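Local coordinates for protein RNase NGR3 (Nicotiana glutinosa, PDB 1VD3) that probably cleaves single-stranded RNA as a plant ribonuclease of the T2 family, and binds the nucleotide 2'-UMP, at residues S62-S67 with D89-W94; H96-H101 with A111-A116. One frame throughout, in Å; residues are numbered along the deposited sequence.

How the contacts relate
Helix 91-102 runs through both contacts: its first turn belongs to contact 1, its later turns to contact 2, and their centres lie about 9 Å apart. Contact 1 is partly buried, a loop draped against the start of the helix and held by aliphatic carbons, with an exposed glutamate at its margin. Contact 2 is buried throughout; there helix 109-123 packs its aromatic rings against one side of helix 91-102, while other side chains of 96-101 hold the phosphate of the bound nucleotide. The two join directly, Leu64 CD1 lying 3.6 Å from Phe113 CE1, and Ser62 O probably accepts a hydrogen bond from Trp98 NE1.

Contact 1: S62-S67 with D89-W94; sequences SSLDES and DGVRFW
Leu64 carries the apolar half of this contact, sending its CD2 methyl from the loop onto the first turn of helix 91-102. With CG anti to the backbone N (chi1 -179°), the branch reaches across to the helix, where Leu64 CD2 sits 3.9 Å from Trp94 C and 4.0 Å from Trp94 CB. The same methyl lies 4.0 Å from Val91 O, so it touches backbone at both Val91 and Trp94. Leu64 also touches Trp98 further along the same helix, and Glu109 of helix 109-123.

Val91 also meets a carboxylate, beside its looser apolar contact with Leu64. The side chain of Glu66, extended beyond CG, crosses that of Val91 at about a right angle; Glu66 OE2 is 3.7 Å from Val91 CG1, while Glu66 OE1 lies near Val91 CG2, so the acid end straddles both methyls. This is van der Waals contact at the exposed margin.

The helix that receives these groups is the one that carries the probable active-site residues Glu97 and His101 of this RNase T2 fold. Gly90 occupies the N-cap position, and Asp89 forms an Asx turn: Asp89 OD1 accepts from Val91 N at 2.8 Å, the donor standing 35° out of the carboxylate plane. Trp94 N bonds back to Gly90 O.

Among the aromatic contacts, the indole of Trp94 folds back so that one face looks onto Gly90 O and Val91 N near its rim. Its NE1 is hydrogen-bonded to Trp80 O, and the ring of Trp80 meets it edge-to-face.

Contact 2: H96-H101 with A111-A116; sequences HEWLKH and AYFQAA. With U2P (phosphoric acid mono-[2-(2,4-dioxo-3,4-dihydro-2H-pyrimidin-1-yl)-4-hydroxy-5-hydroxymethyl-tetrahydro-furan-3-yl] ester), chain B.
Segments 96-101 and 111-116, parts of helices 91-102 and 109-123, cross at 110°, their axes 11.6 Å apart at closest approach, with Trp98 and Tyr112 the nearest CA pair. In the RNase T2 fold, helix 91-102 has two jobs here: one side packs on helix 109-123, and another presents His96, Glu97, Lys100 and His101 to the 2'-phosphate of U2P.

Aromatic rings fill the space between the helices. Trp98 turns the edge of its six-membered ring toward the face of Tyr112 in an offset edge-to-face pair, centroids 5.7 Å apart and planes at 66°. CZ3 of Trp98 also reaches Tyr112 CB, at 3.8 Å. From the next position on helix 109-123, Phe113 brings CZ to 4.0 Å from Trp98 CB. The Tyr112 ring extends toward helix 91-102 until Tyr112 OH lies 3.7 Å from His101 CB. That buried hydroxyl is hydrogen-bonded to Leu45 O, linking this packing to strand 41-48.

Toward the nucleotide the chemistry is polar. His96 NE2 donates to U2P O1P at the edge of its ring, though the modelled distance is too short to be trusted. Lys100, fully extended, brings NZ to 3.0 Å from U2P O2P, and His43 supplies another hydrogen bond to U2P. Glu97 and His101 are predicted active-site residues, as in other family members. The Trp46 ring stacks on His101, and Trp46 NE1 hydrogen-bonds Glu97 OE2, while Glu97 OE1 lies 2.6 Å from U2P O3P. His101 NE2 donates to U2P O2P over 2.5 Å in a nearly straight line, the N-H...O angle being 170°.

Contact 1: S62-S67 with D89-W94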
ATOM      1  N   SER A  62      22.713   5.615   2.479  1.00 44.41           N
ATOM      2  CA  SER A  62      22.182   5.600   1.120  1.00 43.70           C
ATOM      3  C   SER A  62      20.926   6.439   0.947  1.00 43.53           C
ATOM      4  O   SER A  62      19.813   5.911   0.972  1.00 45.23           O
ATOM      5  CB  SER A  62      21.879   4.163   0.695  1.00 45.56           C
ATOM      6  OG  SER A  62      21.212   4.138  -0.557  1.00 48.36           O
ATOM      7  N   SER A  63      21.103   7.742   0.755  1.00 38.86           N
ATOM      8  CA  SER A  63      19.978   8.649   0.572  1.00 36.13           C
ATOM      9  C   SER A  63      19.305   8.412  -0.777  1.00 34.36           C
ATOM     10  O   SER A  63      19.899   7.823  -1.682  1.00 31.85           O
ATOM     11  CB  SER A  63      20.455  10.100   0.654  1.00 36.07           C
ATOM     12  OG  SER A  63      21.412  10.368  -0.355  1.00 37.30           O
ATOM     13  N   LEU A  64      18.067   8.875  -0.905  1.00 32.13           N
ATOM     14  CA  LEU A  64      17.316   8.714  -2.143  1.00 30.82           C
ATOM     15  C   LEU A  64      17.838   9.648  -3.226  1.00 31.54           C
ATOM     16  O   LEU A  64      17.898  10.862  -3.032  1.00 30.81           O
ATOM     17  CB  LEU A  64      15.832   9.012  -1.911  1.00 29.59           C
ATOM     18  CG  LEU A  64      14.930   8.853  -3.140  1.00 29.11           C
ATOM     19  CD1 LEU A  64      14.736   7.371  -3.428  1.00 26.91           C
ATOM     20  CD2 LEU A  64      13.584   9.515  -2.896  1.00 29.19           C
ATOM     21  N   ASP A  65      18.216   9.075  -4.364  1.00 29.16           N
ATOM     22  CA  ASP A  65      18.704   9.859  -5.492  1.00 29.57           C
ATOM     23  C   ASP A  65      17.599   9.930  -6.536  1.00 27.64           C
ATOM     24  O   ASP A  65      17.392   8.994  -7.307  1.00 26.05           O
ATOM     25  CB  ASP A  65      19.960   9.228  -6.102  1.00 29.41           C
ATOM     26  CG  ASP A  65      20.360   9.883  -7.414  1.00 34.25           C
ATOM     27  OD1 ASP A  65      20.229  11.117  -7.528  1.00 32.78           O
ATOM     28  OD2 ASP A  65      20.810   9.167  -8.331  1.00 38.78           O
ATOM     29  N   GLU A  66      16.891  11.054  -6.541  1.00 26.47           N
ATOM     30  CA  GLU A  66      15.781  11.288  -7.456  1.00 27.86           C
ATOM     31  C   GLU A  66      16.135  11.153  -8.927  1.00 27.88           C
ATOM     32  O   GLU A  66      15.291  10.770  -9.739  1.00 28.47           O
ATOM     33  CB  GLU A  66      15.214  12.683  -7.226  1.00 32.35           C
ATOM     34  CG  GLU A  66      14.774  12.940  -5.811  1.00 37.39           C
ATOM     35  CD  GLU A  66      14.372  14.379  -5.610  1.00 41.47           C
ATOM     36  OE1 GLU A  66      13.506  14.857  -6.372  1.00 39.49           O
ATOM     37  OE2 GLU A  66      14.927  15.027  -4.696  1.00 44.45           O
ATOM     38  N   SER A  67      17.372  11.482  -9.277  1.00 29.18           N
ATOM     39  CA  SER A  67      17.797  11.396 -10.664  1.00 29.44           C
ATOM     40  C   SER A  67      17.600   9.991 -11.222  1.00 29.44           C
ATOM     41  O   SER A  67      17.303   9.823 -12.402  1.00 29.53           O
ATOM     42  CB  SER A  67      19.269  11.805 -10.803  1.00 31.47           C
ATOM     43  OG  SER A  67      20.132  10.888 -10.147  1.00 33.46           O
ATOM     44  N   ASP A  89       5.327  17.044  -2.330  1.00 28.42           N
ATOM     45  CA  ASP A  89       5.429  16.365  -3.617  1.00 30.89           C
ATOM     46  C   ASP A  89       5.595  14.856  -3.469  1.00 30.86           C
ATOM     47  O   ASP A  89       5.499  14.120  -4.453  1.00 34.60           O
ATOM     48  CB  ASP A  89       6.594  16.929  -4.440  1.00 33.19           C
ATOM     49  CG  ASP A  89       7.910  16.915  -3.686  1.00 33.81           C
ATOM     50  OD1 ASP A  89       8.069  16.092  -2.762  1.00 32.88           O
ATOM     51  OD2 ASP A  89       8.800  17.721  -4.032  1.00 37.51           O
ATOM     52  N   GLY A  90       5.852  14.405  -2.245  1.00 28.82           N
ATOM     53  CA  GLY A  90       6.014  12.980  -1.993  1.00 27.41           C
ATOM     54  C   GLY A  90       7.444  12.495  -1.838  1.00 25.95           C
ATOM     55  O   GLY A  90       7.679  11.385  -1.349  1.00 21.81           O
ATOM     56  N   VAL A  91       8.404  13.321  -2.244  1.00 23.69           N
ATOM     57  CA  VAL A  91       9.813  12.954  -2.160  1.00 25.12           C
ATOM     58  C   VAL A  91      10.254  12.555  -0.757  1.00 25.48           C
ATOM     59  O   VAL A  91      11.042  11.623  -0.596  1.00 23.34           O
ATOM     60  CB  VAL A  91      10.719  14.094  -2.669  1.00 24.83           C
ATOM     61  CG1 VAL A  91      12.185  13.713  -2.515  1.00 26.92           C
ATOM     62  CG2 VAL A  91      10.404  14.381  -4.129  1.00 26.51           C
ATOM     63  N   ARG A  92       9.761  13.261   0.256  1.00 25.99           N
ATOM     64  CA  ARG A  92      10.121  12.939   1.633  1.00 27.86           C
ATOM     65  C   ARG A  92       9.646  11.532   1.969  1.00 25.47           C
ATOM     66  O   ARG A  92      10.385  10.732   2.544  1.00 22.56           O
ATOM     67  CB  ARG A  92       9.481  13.928   2.618  1.00 31.45           C
ATOM     68  CG  ARG A  92       9.673  13.522   4.078  1.00 40.47           C
ATOM     69  CD  ARG A  92       8.905  14.404   5.058  1.00 47.04           C
ATOM     70  NE  ARG A  92       9.490  15.735   5.204  1.00 52.68           N
ATOM     71  CZ  ARG A  92       9.065  16.643   6.079  1.00 56.63           C
ATOM     72  NH1 ARG A  92       8.050  16.365   6.887  1.00 56.64           N
ATOM     73  NH2 ARG A  92       9.651  17.833   6.145  1.00 58.17           N
ATOM     74  N   PHE A  93       8.399  11.247   1.610  1.00 19.85           N
ATOM     75  CA  PHE A  93       7.799   9.946   1.867  1.00 19.92           C
ATOM     76  C   PHE A  93       8.545   8.842   1.115  1.00 17.85           C
ATOM     77  O   PHE A  93       8.816   7.778   1.672  1.00 15.75           O
ATOM     78  CB  PHE A  93       6.323   9.981   1.460  1.00 17.96           C
ATOM     79  CG  PHE A  93       5.576   8.707   1.742  1.00 21.38           C
ATOM     80  CD1 PHE A  93       5.846   7.954   2.883  1.00 19.65           C
ATOM     81  CD2 PHE A  93       4.563   8.285   0.887  1.00 19.96           C
ATOM     82  CE1 PHE A  93       5.114   6.796   3.166  1.00 18.96           C
ATOM     83  CE2 PHE A  93       3.827   7.131   1.160  1.00 21.87           C
ATOM     84  CZ  PHE A  93       4.104   6.386   2.304  1.00 19.91           C
ATOM     85  N   TRP A  94       8.888   9.099  -0.141  1.00 17.53           N
ATOM     86  CA  TRP A  94       9.612   8.108  -0.933  1.00 19.59           C
ATOM     87  C   TRP A  94      11.009   7.915  -0.372  1.00 18.88           C
ATOM     88  O   TRP A  94      11.544   6.805  -0.374  1.00 16.69           O
ATOM     89  CB  TRP A  94       9.703   8.538  -2.400  1.00 17.14           C
ATOM     90  CG  TRP A  94       8.364   8.740  -3.033  1.00 18.13           C
ATOM     91  CD1 TRP A  94       7.225   8.026  -2.787  1.00 16.08           C
ATOM     92  CD2 TRP A  94       8.017   9.722  -4.015  1.00 18.88           C
ATOM     93  NE1 TRP A  94       6.190   8.507  -3.547  1.00 16.71           N
ATOM     94  CE2 TRP A  94       6.647   9.547  -4.312  1.00 18.69           C
ATOM     95  CE3 TRP A  94       8.731  10.732  -4.675  1.00 22.40           C
ATOM     96  CZ2 TRP A  94       5.974  10.348  -5.238  1.00 19.60           C
ATOM     97  CZ3 TRP A  94       8.061  11.527  -5.597  1.00 21.29           C
ATOM     98  CH2 TRP A  94       6.695  11.330  -5.869  1.00 21.65           C
TER

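Contact 2: H96-H101 with A111-A116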
ATOM      1  N   HIS A  96      11.855   8.312   2.747  1.00 16.69           N
ATOM      2  CA  HIS A  96      11.642   7.572   3.978  1.00 16.72           C
ATOM      3  C   HIS A  96      11.466   6.075   3.732  1.00 13.65           C
ATOM      4  O   HIS A  96      12.087   5.257   4.406  1.00 14.22           O
ATOM      5  CB  HIS A  96      10.407   8.108   4.704  1.00 16.81           C
ATOM      6  CG  HIS A  96       9.929   7.219   5.808  1.00 19.34           C
ATOM      7  ND1 HIS A  96      10.635   7.041   6.979  1.00 20.31           N
ATOM      8  CD2 HIS A  96       8.826   6.441   5.911  1.00 18.97           C
ATOM      9  CE1 HIS A  96       9.989   6.190   7.756  1.00 19.59           C
ATOM     10  NE2 HIS A  96       8.886   5.813   7.131  1.00 18.92           N
ATOM     11  N   GLU A  97      10.603   5.719   2.784  1.00 15.01           N
ATOM     12  CA  GLU A  97      10.365   4.314   2.480  1.00 15.04           C
ATOM     13  C   GLU A  97      11.625   3.663   1.913  1.00 15.42           C
ATOM     14  O   GLU A  97      11.932   2.515   2.233  1.00 13.26           O
ATOM     15  CB  GLU A  97       9.195   4.170   1.501  1.00 16.37           C
ATOM     16  CG  GLU A  97       7.842   4.518   2.122  1.00 17.05           C
ATOM     17  CD  GLU A  97       7.450   3.572   3.251  1.00 20.49           C
ATOM     18  OE1 GLU A  97       7.038   4.057   4.328  1.00 19.10           O
ATOM     19  OE2 GLU A  97       7.539   2.340   3.060  1.00 15.79           O
ATOM     20  N   TRP A  98      12.357   4.399   1.082  1.00 14.52           N
ATOM     21  CA  TRP A  98      13.592   3.870   0.507  1.00 15.51           C
ATOM     22  C   TRP A  98      14.622   3.586   1.602  1.00 15.59           C
ATOM     23  O   TRP A  98      15.181   2.494   1.678  1.00 14.48           O
ATOM     24  CB  TRP A  98      14.201   4.852  -0.501  1.00 15.30           C
ATOM     25  CG  TRP A  98      15.623   4.493  -0.861  1.00 12.90           C
ATOM     26  CD1 TRP A  98      16.754   5.175  -0.512  1.00 15.25           C
ATOM     27  CD2 TRP A  98      16.063   3.313  -1.546  1.00 13.64           C
ATOM     28  NE1 TRP A  98      17.871   4.489  -0.930  1.00 16.85           N
ATOM     29  CE2 TRP A  98      17.477   3.343  -1.567  1.00 15.87           C
ATOM     30  CE3 TRP A  98      15.401   2.231  -2.140  1.00 16.17           C
ATOM     31  CZ2 TRP A  98      18.242   2.329  -2.156  1.00 19.26           C
ATOM     32  CZ3 TRP A  98      16.161   1.221  -2.726  1.00 17.27           C
ATOM     33  CH2 TRP A  98      17.569   1.279  -2.730  1.00 17.15           C
ATOM     34  N   LEU A  99      14.874   4.573   2.451  1.00 16.26           N
ATOM     35  CA  LEU A  99      15.856   4.405   3.520  1.00 18.19           C
ATOM     36  C   LEU A  99      15.490   3.317   4.522  1.00 18.07           C
ATOM     37  O   LEU A  99      16.317   2.469   4.867  1.00 19.96           O
ATOM     38  CB  LEU A  99      16.054   5.729   4.265  1.00 20.87           C
ATOM     39  CG  LEU A  99      16.792   6.837   3.509  1.00 26.74           C
ATOM     40  CD1 LEU A  99      16.780   8.121   4.331  1.00 26.97           C
ATOM     41  CD2 LEU A  99      18.221   6.398   3.229  1.00 25.95           C
ATOM     42  N   LYS A 100      14.241   3.336   4.972  1.00 14.96           N
ATOM     43  CA  LYS A 100      13.767   2.386   5.965  1.00 16.34           C
ATOM     44  C   LYS A 100      13.550   0.970   5.455  1.00 14.29           C
ATOM     45  O   LYS A 100      13.884   0.001   6.139  1.00 17.68           O
ATOM     46  CB  LYS A 100      12.464   2.893   6.590  1.00 13.27           C
ATOM     47  CG  LYS A 100      11.927   1.993   7.694  1.00 13.99           C
ATOM     48  CD  LYS A 100      10.720   2.604   8.374  1.00 17.25           C
ATOM     49  CE  LYS A 100      10.231   1.709   9.506  1.00 15.91           C
ATOM     50  NZ  LYS A 100       8.998   2.232  10.143  1.00 15.31           N
ATOM     51  N   HIS A 101      13.003   0.852   4.252  1.00 12.08           N
ATOM     52  CA  HIS A 101      12.704  -0.456   3.683  1.00 12.72           C
ATOM     53  C   HIS A 101      13.492  -0.790   2.421  1.00 12.62           C
ATOM     54  O   HIS A 101      13.998  -1.900   2.275  1.00 13.59           O
ATOM     55  CB  HIS A 101      11.209  -0.534   3.380  1.00 12.13           C
ATOM     56  CG  HIS A 101      10.339  -0.403   4.592  1.00 11.04           C
ATOM     57  ND1 HIS A 101      10.273  -1.375   5.565  1.00 10.37           N
ATOM     58  CD2 HIS A 101       9.492   0.578   4.981  1.00 14.45           C
ATOM     59  CE1 HIS A 101       9.419  -1.001   6.500  1.00 14.74           C
ATOM     60  NE2 HIS A 101       8.931   0.181   6.170  1.00 11.69           N
ATOM     61  N   ALA A 111      14.909  -0.255  -9.282  1.00 14.28           N
ATOM     62  CA  ALA A 111      14.234  -1.549  -9.298  1.00 13.18           C
ATOM     63  C   ALA A 111      13.202  -1.615  -8.185  1.00 14.57           C
ATOM     64  O   ALA A 111      12.129  -2.196  -8.356  1.00 12.97           O
ATOM     65  CB  ALA A 111      15.254  -2.678  -9.130  1.00 15.32           C
ATOM     66  N   TYR A 112      13.541  -1.019  -7.044  1.00 12.69           N
ATOM     67  CA  TYR A 112      12.650  -0.992  -5.887  1.00 14.24           C
ATOM     68  C   TYR A 112      11.365  -0.237  -6.212  1.00 14.82           C
ATOM     69  O   TYR A 112      10.259  -0.726  -5.982  1.00 11.00           O
ATOM     70  CB  TYR A 112      13.349  -0.313  -4.699  1.00 14.46           C
ATOM     71  CG  TYR A 112      12.494  -0.220  -3.450  1.00 14.20           C
ATOM     72  CD1 TYR A 112      12.238  -1.348  -2.665  1.00 13.97           C
ATOM     73  CD2 TYR A 112      11.924   0.990  -3.069  1.00 13.98           C
ATOM     74  CE1 TYR A 112      11.430  -1.268  -1.530  1.00 16.70           C
ATOM     75  CE2 TYR A 112      11.115   1.084  -1.942  1.00 14.06           C
ATOM     76  CZ  TYR A 112      10.869  -0.049  -1.179  1.00 14.82           C
ATOM     77  OH  TYR A 112      10.053   0.043  -0.081  1.00 16.20           O
ATOM     78  N   PHE A 113      11.503   0.973  -6.735  1.00 10.15           N
ATOM     79  CA  PHE A 113      10.310   1.742  -7.056  1.00 13.98           C
ATOM     80  C   PHE A 113       9.523   1.166  -8.233  1.00 14.89           C
ATOM     81  O   PHE A 113       8.291   1.178  -8.227  1.00 13.86           O
ATOM     82  CB  PHE A 113      10.684   3.208  -7.287  1.00 11.49           C
ATOM     83  CG  PHE A 113      11.051   3.923  -6.022  1.00 15.90           C
ATOM     84  CD1 PHE A 113      12.375   4.009  -5.608  1.00 16.33           C
ATOM     85  CD2 PHE A 113      10.058   4.454  -5.202  1.00 18.52           C
ATOM     86  CE1 PHE A 113      12.704   4.615  -4.388  1.00 14.64           C
ATOM     87  CE2 PHE A 113      10.376   5.059  -3.984  1.00 19.10           C
ATOM     88  CZ  PHE A 113      11.705   5.138  -3.578  1.00 17.74           C
ATOM     89  N   GLN A 114      10.227   0.631  -9.226  1.00 14.50           N
ATOM     90  CA  GLN A 114       9.552   0.047 -10.382  1.00 12.24           C
ATOM     91  C   GLN A 114       8.753  -1.177  -9.931  1.00 11.41           C
ATOM     92  O   GLN A 114       7.639  -1.403 -10.386  1.00 13.06           O
ATOM     93  CB  GLN A 114      10.572  -0.368 -11.443  1.00 13.86           C
ATOM     94  CG  GLN A 114       9.940  -0.846 -12.736  1.00 20.09           C
ATOM     95  CD  GLN A 114       9.276   0.279 -13.503  1.00 21.03           C
ATOM     96  OE1 GLN A 114       9.939   1.217 -13.946  1.00 24.32           O
ATOM     97  NE2 GLN A 114       7.959   0.194 -13.664  1.00 21.17           N
ATOM     98  N   ALA A 115       9.333  -1.957  -9.030  1.00 11.21           N
ATOM     99  CA  ALA A 115       8.665  -3.141  -8.505  1.00 12.17           C
ATOM    100  C   ALA A 115       7.343  -2.742  -7.854  1.00 13.18           C
ATOM    101  O   ALA A 115       6.308  -3.342  -8.124  1.00 12.87           O
ATOM    102  CB  ALA A 115       9.562  -3.840  -7.483  1.00 11.55           C
ATOM    103  N   ALA A 116       7.385  -1.724  -6.997  1.00 14.53           N
ATOM    104  CA  ALA A 116       6.183  -1.255  -6.318  1.00 15.29           C
ATOM    105  C   ALA A 116       5.124  -0.851  -7.338  1.00 15.95           C
ATOM    106  O   ALA A 116       3.954  -1.228  -7.227  1.00 12.88           O
ATOM    107  CB  ALA A 116       6.518  -0.072  -5.417  1.00 13.08           C
TER
HETATM  108  O5' U2P B 214       1.167   1.327  11.495  1.00 47.66           O
HETATM  109  C5' U2P B 214       2.471   0.729  11.696  1.00 37.50           C
HETATM  110  C4' U2P B 214       3.527   1.485  10.877  1.00 34.84           C
HETATM  111  O4' U2P B 214       4.869   0.834  11.076  1.00 32.96           O
HETATM  112  C1' U2P B 214       5.545   0.297   9.826  1.00 31.77           C
HETATM  113  N1  U2P B 214       5.753  -1.214   9.754  1.00 28.14           N
HETATM  114  C6  U2P B 214       4.718  -1.949  10.279  1.00 24.92           C
HETATM  115  C5  U2P B 214       4.612  -3.352  10.092  1.00 27.00           C
HETATM  116  C4  U2P B 214       5.690  -4.037   9.342  1.00 24.74           C
HETATM  117  O4  U2P B 214       5.629  -5.226   9.047  1.00 24.13           O
HETATM  118  N3  U2P B 214       6.806  -3.220   8.978  1.00 23.63           N
HETATM  119  C2  U2P B 214       6.917  -1.822   9.170  1.00 23.96           C
HETATM  120  O2  U2P B 214       7.932  -1.238   8.850  1.00 28.27           O
HETATM  121  C2' U2P B 214       4.757   1.077   8.750  1.00 32.50           C
HETATM  122  O2' U2P B 214       5.291   2.417   8.529  1.00 32.98           O
HETATM  123  P   U2P B 214       6.557   2.812   7.682  1.00 21.39           P
HETATM  124  O1P U2P B 214       7.263   4.061   7.552  1.00 27.21           O
HETATM  125  O2P U2P B 214       7.467   1.628   7.594  1.00 29.26           O
HETATM  126  O3P U2P B 214       5.972   2.844   6.353  1.00 25.63           O
HETATM  127  C3' U2P B 214       3.355   1.260   9.355  1.00 32.12           C
HETATM  128  O3' U2P B 214       2.737   2.446   8.732  1.00 31.16           O